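Local coordinates for protein aminoglycoside phosphotransferase (Alicyclobacillus acidocaldarius subsp. acidocaldarius, PDB 4PDY) that probably transfers a phosphoryl group to a small-molecule substrate, using a protein-kinase-like fold of the aminoglycoside phosphotransferase type, at residues L170-K175 / L184-R189; D179-L184 / D323-Y328. All coordinates share one frame; numbering follows the deposited sequence.

Contact 1. Residues L170-K175 / L184-R189; sequences LGADRK and LLLSMR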
ATOM      1  N   LEU A 170     -22.312   6.664  17.708  1.00 17.47           N
ATOM      2  CA  LEU A 170     -23.610   6.540  18.365  1.00 16.76           C
ATOM      3  C   LEU A 170     -23.542   5.532  19.510  1.00 16.55           C
ATOM      4  O   LEU A 170     -24.075   5.766  20.602  1.00 17.78           O
ATOM      5  CB  LEU A 170     -24.697   6.137  17.371  1.00 21.73           C
ATOM      6  CG  LEU A 170     -25.040   7.177  16.297  1.00 24.07           C
ATOM      7  CD1 LEU A 170     -25.998   6.566  15.281  1.00 26.33           C
ATOM      8  CD2 LEU A 170     -25.626   8.454  16.898  1.00 24.65           C
ATOM      9  N   GLY A 171     -22.850   4.425  19.271  1.00 15.63           N
ATOM     10  CA  GLY A 171     -22.663   3.427  20.318  1.00 16.29           C
ATOM     11  C   GLY A 171     -21.899   4.011  21.495  1.00 15.41           C
ATOM     12  O   GLY A 171     -22.235   3.759  22.654  1.00 18.08           O
ATOM     13  N   ALA A 172     -20.855   4.784  21.206  1.00 14.25           N
ATOM     14  CA  ALA A 172     -20.023   5.340  22.268  1.00 14.67           C
ATOM     15  C   ALA A 172     -20.816   6.366  23.076  1.00 14.79           C
ATOM     16  O   ALA A 172     -20.664   6.480  24.287  1.00 15.97           O
ATOM     17  CB  ALA A 172     -18.756   5.968  21.702  1.00 16.47           C
ATOM     18  N   ASP A 173     -21.673   7.122  22.395  1.00 15.24           N
ATOM     19  CA  ASP A 173     -22.381   8.195  23.068  1.00 15.79           C
ATOM     20  C   ASP A 173     -23.337   7.652  24.126  1.00 14.69           C
ATOM     21  O   ASP A 173     -23.555   8.292  25.150  1.00 15.40           O
ATOM     22  CB  ASP A 173     -23.170   9.002  22.038  1.00 17.70           C
ATOM     23  CG  ASP A 173     -23.581  10.355  22.542  1.00 22.07           C
ATOM     24  OD1 ASP A 173     -22.942  10.964  23.420  1.00 23.04           O
ATOM     25  OD2 ASP A 173     -24.592  10.824  22.030  1.00 27.42           O
ATOM     26  N   ARG A 174     -23.901   6.476  23.880  1.00 16.24           N
ATOM     27  CA  ARG A 174     -24.889   5.916  24.798  1.00 16.88           C
ATOM     28  C   ARG A 174     -24.290   4.985  25.867  1.00 17.62           C
ATOM     29  O   ARG A 174     -25.015   4.318  26.585  1.00 18.22           O
ATOM     30  CB  ARG A 174     -26.035   5.242  24.039  1.00 21.22           C
ATOM     31  CG  ARG A 174     -25.643   3.982  23.301  1.00 22.09           C
ATOM     32  CD  ARG A 174     -26.804   3.406  22.509  1.00 27.97           C
ATOM     33  NE  ARG A 174     -26.339   2.219  21.794  1.00 35.72           N
ATOM     34  CZ  ARG A 174     -26.178   2.105  20.475  1.00 40.32           C
ATOM     35  NH1 ARG A 174     -26.465   3.109  19.647  1.00 45.08           N
ATOM     36  NH2 ARG A 174     -25.726   0.958  19.978  1.00 46.77           N
ATOM     37  N   LYS A 175     -22.960   4.985  26.004  1.00 15.27           N
ATOM     38  CA  LYS A 175     -22.304   4.268  27.099  1.00 17.17           C
ATOM     39  C   LYS A 175     -22.453   5.010  28.422  1.00 16.87           C
ATOM     40  O   LYS A 175     -22.242   6.218  28.497  1.00 19.52           O
ATOM     41  CB  LYS A 175     -20.811   4.061  26.825  1.00 17.18           C
ATOM     42  CG  LYS A 175     -20.514   3.113  25.689  1.00 17.60           C
ATOM     43  CD  LYS A 175     -19.027   3.019  25.394  1.00 16.78           C
ATOM     44  CE  LYS A 175     -18.298   2.316  26.524  1.00 17.57           C
ATOM     45  NZ  LYS A 175     -16.897   1.995  26.170  1.00 16.85           N
ATOM     46  N   LEU A 184     -12.828  11.126  23.383  1.00 11.62           N
ATOM     47  CA  LEU A 184     -12.077  11.768  22.322  1.00 11.19           C
ATOM     48  C   LEU A 184     -12.775  11.574  20.960  1.00  9.72           C
ATOM     49  O   LEU A 184     -12.905  12.515  20.194  1.00 12.16           O
ATOM     50  CB  LEU A 184     -10.640  11.247  22.302  1.00 12.32           C
ATOM     51  CG  LEU A 184      -9.760  11.757  21.165  1.00 12.60           C
ATOM     52  CD1 LEU A 184      -9.624  13.275  21.175  1.00 13.52           C
ATOM     53  CD2 LEU A 184      -8.390  11.112  21.252  1.00 12.17           C
ATOM     54  N   LEU A 185     -13.190  10.357  20.658  1.00 10.40           N
ATOM     55  CA  LEU A 185     -13.925  10.108  19.410  1.00 10.43           C
ATOM     56  C   LEU A 185     -15.191  10.994  19.335  1.00 11.70           C
ATOM     57  O   LEU A 185     -15.446  11.639  18.315  1.00 11.77           O
ATOM     58  CB  LEU A 185     -14.288   8.620  19.292  1.00 12.12           C
ATOM     59  CG  LEU A 185     -15.019   8.254  17.995  1.00 12.95           C
ATOM     60  CD1 LEU A 185     -14.098   8.375  16.786  1.00 15.92           C
ATOM     61  CD2 LEU A 185     -15.583   6.851  18.110  1.00 13.75           C
ATOM     62  N   LEU A 186     -15.940  11.066  20.426  1.00 11.48           N
ATOM     63  CA  LEU A 186     -17.157  11.903  20.434  1.00 12.94           C
ATOM     64  C   LEU A 186     -16.849  13.380  20.208  1.00 14.40           C
ATOM     65  O   LEU A 186     -17.627  14.085  19.536  1.00 17.00           O
ATOM     66  CB  LEU A 186     -17.957  11.689  21.722  1.00 15.36           C
ATOM     67  CG  LEU A 186     -18.623  10.310  21.807  1.00 16.23           C
ATOM     68  CD1 LEU A 186     -18.976   9.972  23.239  1.00 17.22           C
ATOM     69  CD2 LEU A 186     -19.852  10.235  20.906  1.00 19.43           C
ATOM     70  N   SER A 187     -15.712  13.831  20.727  1.00 13.36           N
ATOM     71  CA  SER A 187     -15.319  15.228  20.592  1.00 14.81           C
ATOM     72  C   SER A 187     -15.048  15.644  19.153  1.00 14.76           C
ATOM     73  O   SER A 187     -15.060  16.836  18.860  1.00 18.65           O
ATOM     74  CB  SER A 187     -14.079  15.552  21.431  1.00 16.68           C
ATOM     75  OG  SER A 187     -12.878  15.065  20.832  1.00 16.08           O
HETATM   76  N   MSE A 188     -14.775  14.690  18.267  1.00 14.29           N
HETATM   77  CA  MSE A 188     -14.464  15.027  16.871  1.00 15.24           C
HETATM   78  C   MSE A 188     -15.550  14.619  15.890  1.00 12.65           C
HETATM   79  O   MSE A 188     -15.308  14.642  14.684  1.00 12.47           O
HETATM   80  CB  MSE A 188     -13.083  14.505  16.471  1.00 18.98           C
HETATM   81  CG  MSE A 188     -13.056  13.002  16.503  1.00 17.86           C
HETATM   82 SE   MSE A 188     -11.322  12.302  15.866  0.75 17.47          SE
HETATM   83  CE  MSE A 188     -10.615  12.513  17.601  1.00 12.89           C
ATOM     84  N   ARG A 189     -16.753  14.302  16.370  1.00 14.90           N
ATOM     85  CA  ARG A 189     -17.807  13.819  15.477  1.00 18.34           C
ATOM     86  C   ARG A 189     -18.118  14.780  14.341  1.00 15.43           C
ATOM     87  O   ARG A 189     -18.324  14.355  13.217  1.00 17.20           O
ATOM     88  CB  ARG A 189     -19.104  13.595  16.242  1.00 23.42           C
ATOM     89  CG  ARG A 189     -19.134  12.322  17.056  1.00 27.15           C
ATOM     90  CD  ARG A 189     -20.404  12.294  17.902  1.00 30.09           C
ATOM     91  NE  ARG A 189     -20.234  13.106  19.109  1.00 29.45           N
ATOM     92  CZ  ARG A 189     -21.187  13.352  20.002  1.00 32.49           C
ATOM     93  NH1 ARG A 189     -22.430  12.886  19.830  1.00 35.48           N
ATOM     94  NH2 ARG A 189     -20.887  14.090  21.072  1.00 31.88           N
TER
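Leu186 pushes both its methyls against the last turn of helix 154-173, where Asp173 and Ala172 receive them. CD2 of Leu186 lies 3.7 Å from CB of Asp173, and the two side chains cross at about a right angle; CD1 of Leu186 rests 3.8 Å from CA of Asp173 and 4.3 Å from CB of Ala172. With its CG anti to the backbone N (chi1 -162°), Asp173 carries its carboxylate past the leucine toward Arg189, yet OD2 of Asp173 stops 3.7 Å from NH1 of Arg189, a long salt bridge with the two planes 55° apart. The guanidinium is positioned from its own segment. NE of Arg189 donates a nearly straight bond (175°) of 2.8 Å to O of Leu186, which lies in the guanidinium plane, and CD2 of Leu186 sits over one face near the rim. That carbonyl also accepts from Arg189 N. Farther out, Tyr313 of helix 303-315 touches Ala172, and Trp169 touches Arg189. Were Asp173 an alanine, Arg189 would probably lose this distant counter-charge. The two successive helices are thus joined here chiefly by apolar packing, and the marginal ion pair probably adds a modest electrostatic attraction.

Contact 2. Residues D179-L184 / D323-Y328; sequences DAFDQL and DALQQY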
ATOM      1  N   ASP A 179     -14.776   5.907  28.325  1.00 12.82           N
ATOM      2  CA  ASP A 179     -13.344   5.952  28.566  1.00 12.01           C
ATOM      3  C   ASP A 179     -12.731   7.072  27.743  1.00 11.49           C
ATOM      4  O   ASP A 179     -13.440   7.845  27.049  1.00 12.42           O
ATOM      5  CB  ASP A 179     -12.708   4.573  28.344  1.00 11.80           C
ATOM      6  CG  ASP A 179     -12.733   4.091  26.893  1.00 12.23           C
ATOM      7  OD1 ASP A 179     -12.758   4.919  25.951  1.00 13.02           O
ATOM      8  OD2 ASP A 179     -12.673   2.843  26.693  1.00 13.19           O
ATOM      9  N   ALA A 180     -11.425   7.239  27.848  1.00 12.82           N
ATOM     10  CA  ALA A 180     -10.762   8.359  27.190  1.00 11.21           C
ATOM     11  C   ALA A 180     -10.933   8.295  25.679  1.00 11.09           C
ATOM     12  O   ALA A 180     -11.134   9.320  25.032  1.00 11.64           O
ATOM     13  CB  ALA A 180      -9.287   8.382  27.557  1.00 12.33           C
ATOM     14  N   PHE A 181     -10.845   7.102  25.113  1.00 11.43           N
ATOM     15  CA  PHE A 181     -11.060   6.909  23.675  1.00 11.77           C
ATOM     16  C   PHE A 181     -12.475   7.341  23.259  1.00 10.76           C
ATOM     17  O   PHE A 181     -12.645   8.110  22.311  1.00 10.83           O
ATOM     18  CB  PHE A 181     -10.828   5.451  23.269  1.00 10.92           C
ATOM     19  CG  PHE A 181     -10.868   5.222  21.783  1.00 10.55           C
ATOM     20  CD1 PHE A 181     -12.089   5.138  21.140  1.00 10.96           C
ATOM     21  CD2 PHE A 181      -9.722   5.116  21.018  1.00 10.80           C
ATOM     22  CE1 PHE A 181     -12.161   4.939  19.777  1.00 10.66           C
ATOM     23  CE2 PHE A 181      -9.790   4.920  19.654  1.00 10.30           C
ATOM     24  CZ  PHE A 181     -11.026   4.847  19.017  1.00 11.56           C
ATOM     25  N   ASP A 182     -13.480   6.849  23.967  1.00 10.72           N
ATOM     26  CA  ASP A 182     -14.877   7.161  23.672  1.00 11.20           C
ATOM     27  C   ASP A 182     -15.058   8.655  23.656  1.00 11.37           C
ATOM     28  O   ASP A 182     -15.666   9.202  22.733  1.00 11.54           O
ATOM     29  CB  ASP A 182     -15.776   6.577  24.755  1.00 11.81           C
ATOM     30  CG  ASP A 182     -15.735   5.049  24.839  1.00 12.44           C
ATOM     31  OD1 ASP A 182     -15.556   4.364  23.803  1.00 12.47           O
ATOM     32  OD2 ASP A 182     -15.902   4.546  25.985  1.00 12.59           O
ATOM     33  N   GLN A 183     -14.583   9.324  24.700  1.00 11.46           N
ATOM     34  CA  GLN A 183     -14.781  10.767  24.807  1.00 12.15           C
ATOM     35  C   GLN A 183     -14.059  11.511  23.686  1.00 12.43           C
ATOM     36  O   GLN A 183     -14.581  12.456  23.099  1.00 12.83           O
ATOM     37  CB  GLN A 183     -14.312  11.286  26.167  1.00 13.18           C
ATOM     38  CG  GLN A 183     -15.117  10.732  27.325  1.00 16.31           C
ATOM     39  CD  GLN A 183     -14.605  11.225  28.650  1.00 17.59           C
ATOM     40  OE1 GLN A 183     -14.615  12.422  28.909  1.00 22.71           O
ATOM     41  NE2 GLN A 183     -14.139  10.313  29.494  1.00 18.88           N
ATOM     42  N   LEU A 184     -12.828  11.126  23.383  1.00 11.62           N
ATOM     43  CA  LEU A 184     -12.077  11.768  22.322  1.00 11.19           C
ATOM     44  C   LEU A 184     -12.775  11.574  20.960  1.00  9.72           C
ATOM     45  O   LEU A 184     -12.905  12.515  20.194  1.00 12.16           O
ATOM     46  CB  LEU A 184     -10.640  11.247  22.302  1.00 12.32           C
ATOM     47  CG  LEU A 184      -9.760  11.757  21.165  1.00 12.60           C
ATOM     48  CD1 LEU A 184      -9.624  13.275  21.175  1.00 13.52           C
ATOM     49  CD2 LEU A 184      -8.390  11.112  21.252  1.00 12.17           C
ATOM     50  N   ASP A 323      -3.605   5.814  21.565  1.00 14.22           N
ATOM     51  CA  ASP A 323      -2.394   6.501  21.068  1.00 14.72           C
ATOM     52  C   ASP A 323      -2.657   7.017  19.644  1.00 13.95           C
ATOM     53  O   ASP A 323      -2.371   8.172  19.329  1.00 14.31           O
ATOM     54  CB  ASP A 323      -1.139   5.587  21.029  1.00 17.51           C
ATOM     55  CG  ASP A 323      -0.723   5.060  22.388  1.00 24.01           C
ATOM     56  OD1 ASP A 323      -1.092   5.663  23.410  1.00 27.62           O
ATOM     57  OD2 ASP A 323       0.006   4.034  22.426  1.00 30.12           O
ATOM     58  N   ALA A 324      -3.181   6.143  18.784  1.00 12.38           N
ATOM     59  CA  ALA A 324      -3.402   6.521  17.382  1.00 13.17           C
ATOM     60  C   ALA A 324      -4.439   7.637  17.210  1.00 12.55           C
ATOM     61  O   ALA A 324      -4.224   8.564  16.442  1.00 13.47           O
ATOM     62  CB  ALA A 324      -3.805   5.308  16.573  1.00 14.27           C
ATOM     63  N   LEU A 325      -5.537   7.555  17.963  1.00 11.18           N
ATOM     64  CA  LEU A 325      -6.575   8.578  17.852  1.00 11.93           C
ATOM     65  C   LEU A 325      -6.088   9.919  18.425  1.00 11.71           C
ATOM     66  O   LEU A 325      -6.393  10.992  17.887  1.00 12.38           O
ATOM     67  CB  LEU A 325      -7.851   8.122  18.537  1.00 12.01           C
ATOM     68  CG  LEU A 325      -9.064   8.994  18.215  1.00 12.24           C
ATOM     69  CD1 LEU A 325      -9.455   8.853  16.760  1.00 14.25           C
ATOM     70  CD2 LEU A 325     -10.219   8.598  19.105  1.00 12.94           C
ATOM     71  N   GLN A 326      -5.270   9.856  19.488  1.00 13.48           N
ATOM     72  CA  GLN A 326      -4.674  11.062  20.053  1.00 12.52           C
ATOM     73  C   GLN A 326      -3.771  11.754  19.029  1.00 13.58           C
ATOM     74  O   GLN A 326      -3.828  12.982  18.860  1.00 15.15           O
ATOM     75  CB  GLN A 326      -3.866  10.770  21.321  1.00 14.21           C
ATOM     76  CG  GLN A 326      -4.728  10.471  22.536  1.00 14.83           C
ATOM     77  CD  GLN A 326      -3.961   9.899  23.710  1.00 13.98           C
ATOM     78  OE1 GLN A 326      -2.900   9.292  23.545  1.00 17.92           O
ATOM     79  NE2 GLN A 326      -4.474  10.110  24.891  1.00 15.03           N
ATOM     80  N   GLN A 327      -2.944  10.973  18.340  1.00 13.87           N
ATOM     81  CA  GLN A 327      -2.085  11.544  17.318  1.00 17.87           C
ATOM     82  C   GLN A 327      -2.892  12.139  16.170  1.00 15.02           C
ATOM     83  O   GLN A 327      -2.524  13.185  15.645  1.00 15.14           O
ATOM     84  CB  GLN A 327      -1.087  10.520  16.768  1.00 20.77           C
ATOM     85  CG  GLN A 327      -0.295  11.046  15.568  1.00 27.00           C
ATOM     86  CD  GLN A 327       1.021  10.337  15.328  1.00 37.98           C
ATOM     87  OE1 GLN A 327       1.771  10.052  16.268  1.00 52.37           O
ATOM     88  NE2 GLN A 327       1.330  10.076  14.054  1.00 45.96           N
ATOM     89  N   TYR A 328      -3.991  11.487  15.786  1.00 13.88           N
ATOM     90  CA  TYR A 328      -4.837  12.043  14.733  1.00 13.38           C
ATOM     91  C   TYR A 328      -5.398  13.401  15.179  1.00 13.51           C
ATOM     92  O   TYR A 328      -5.415  14.362  14.417  1.00 13.71           O
ATOM     93  CB  TYR A 328      -5.981  11.089  14.416  1.00 13.47           C
ATOM     94  CG  TYR A 328      -6.827  11.537  13.227  1.00 14.20           C
ATOM     95  CD1 TYR A 328      -6.472  11.183  11.933  1.00 14.17           C
ATOM     96  CD2 TYR A 328      -7.941  12.329  13.402  1.00 13.83           C
ATOM     97  CE1 TYR A 328      -7.216  11.593  10.848  1.00 15.09           C
ATOM     98  CE2 TYR A 328      -8.698  12.722  12.320  1.00 15.24           C
ATOM     99  CZ  TYR A 328      -8.325  12.351  11.049  1.00 14.58           C
ATOM    100  OH  TYR A 328      -9.063  12.734   9.951  1.00 16.25           O
TER
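Leu325 enters between Phe181 and Leu184, meeting the first over its ring and the second end-on. Its CD2 methyl stands over one face of the Phe181 ring, displaced toward the rim: CD2 of Leu325 is 3.9 Å from the ring centroid and 16° off the normal, a CH-pi contact whose closest ring atom, CE2 of Phe181, is 3.7 Å from that methyl. The side chains cross at about a right angle. With its CG anti to the backbone N (chi1 -173°), Phe181 brings its ring in toward helix 319-347. Leu184 and Leu325 instead reach for each other tip to tip, with CD2 of Leu184 3.8 Å from CG of Leu325. Helices 180-187 and 319-347 run in roughly the same direction here, their local axes 29° apart and 10.3 Å at closest approach, and a capping box starts the shorter one: Asp182 N gives to Asp179 OD1 and Asp179 N returns a bond to Asp182 OD2. Arg312 of helix 303-315 forms a salt bridge with Asp179 and Tyr313 a hydrogen bond with Asp182, while Ile308 of that helix touches Phe181. On the margin of the leucine pair, CG of Gln326 comes 3.9 Å from CD2 of Leu184.

Helix 180-187 is common to both contacts, whose centres are 11 Å apart: contact 1 joins it and the residues just after it to the end of helix 154-173, its close neighbour in sequence, and contact 2 brings in helix 319-347 from 139 residues farther along. The four segments alternate along the chain, and Leu184 belongs to both contacts. A salt bridge between Lys175 NZ and Asp182 OD2, 2.7 Å long, connects them directly, and CE of the selenomethionine Met188 packs on Leu325. Tyr313 of helix 303-315 serves both contacts. Together they fasten a helical part of the chain far from its centre, and none of their residues lines the histidine pocket.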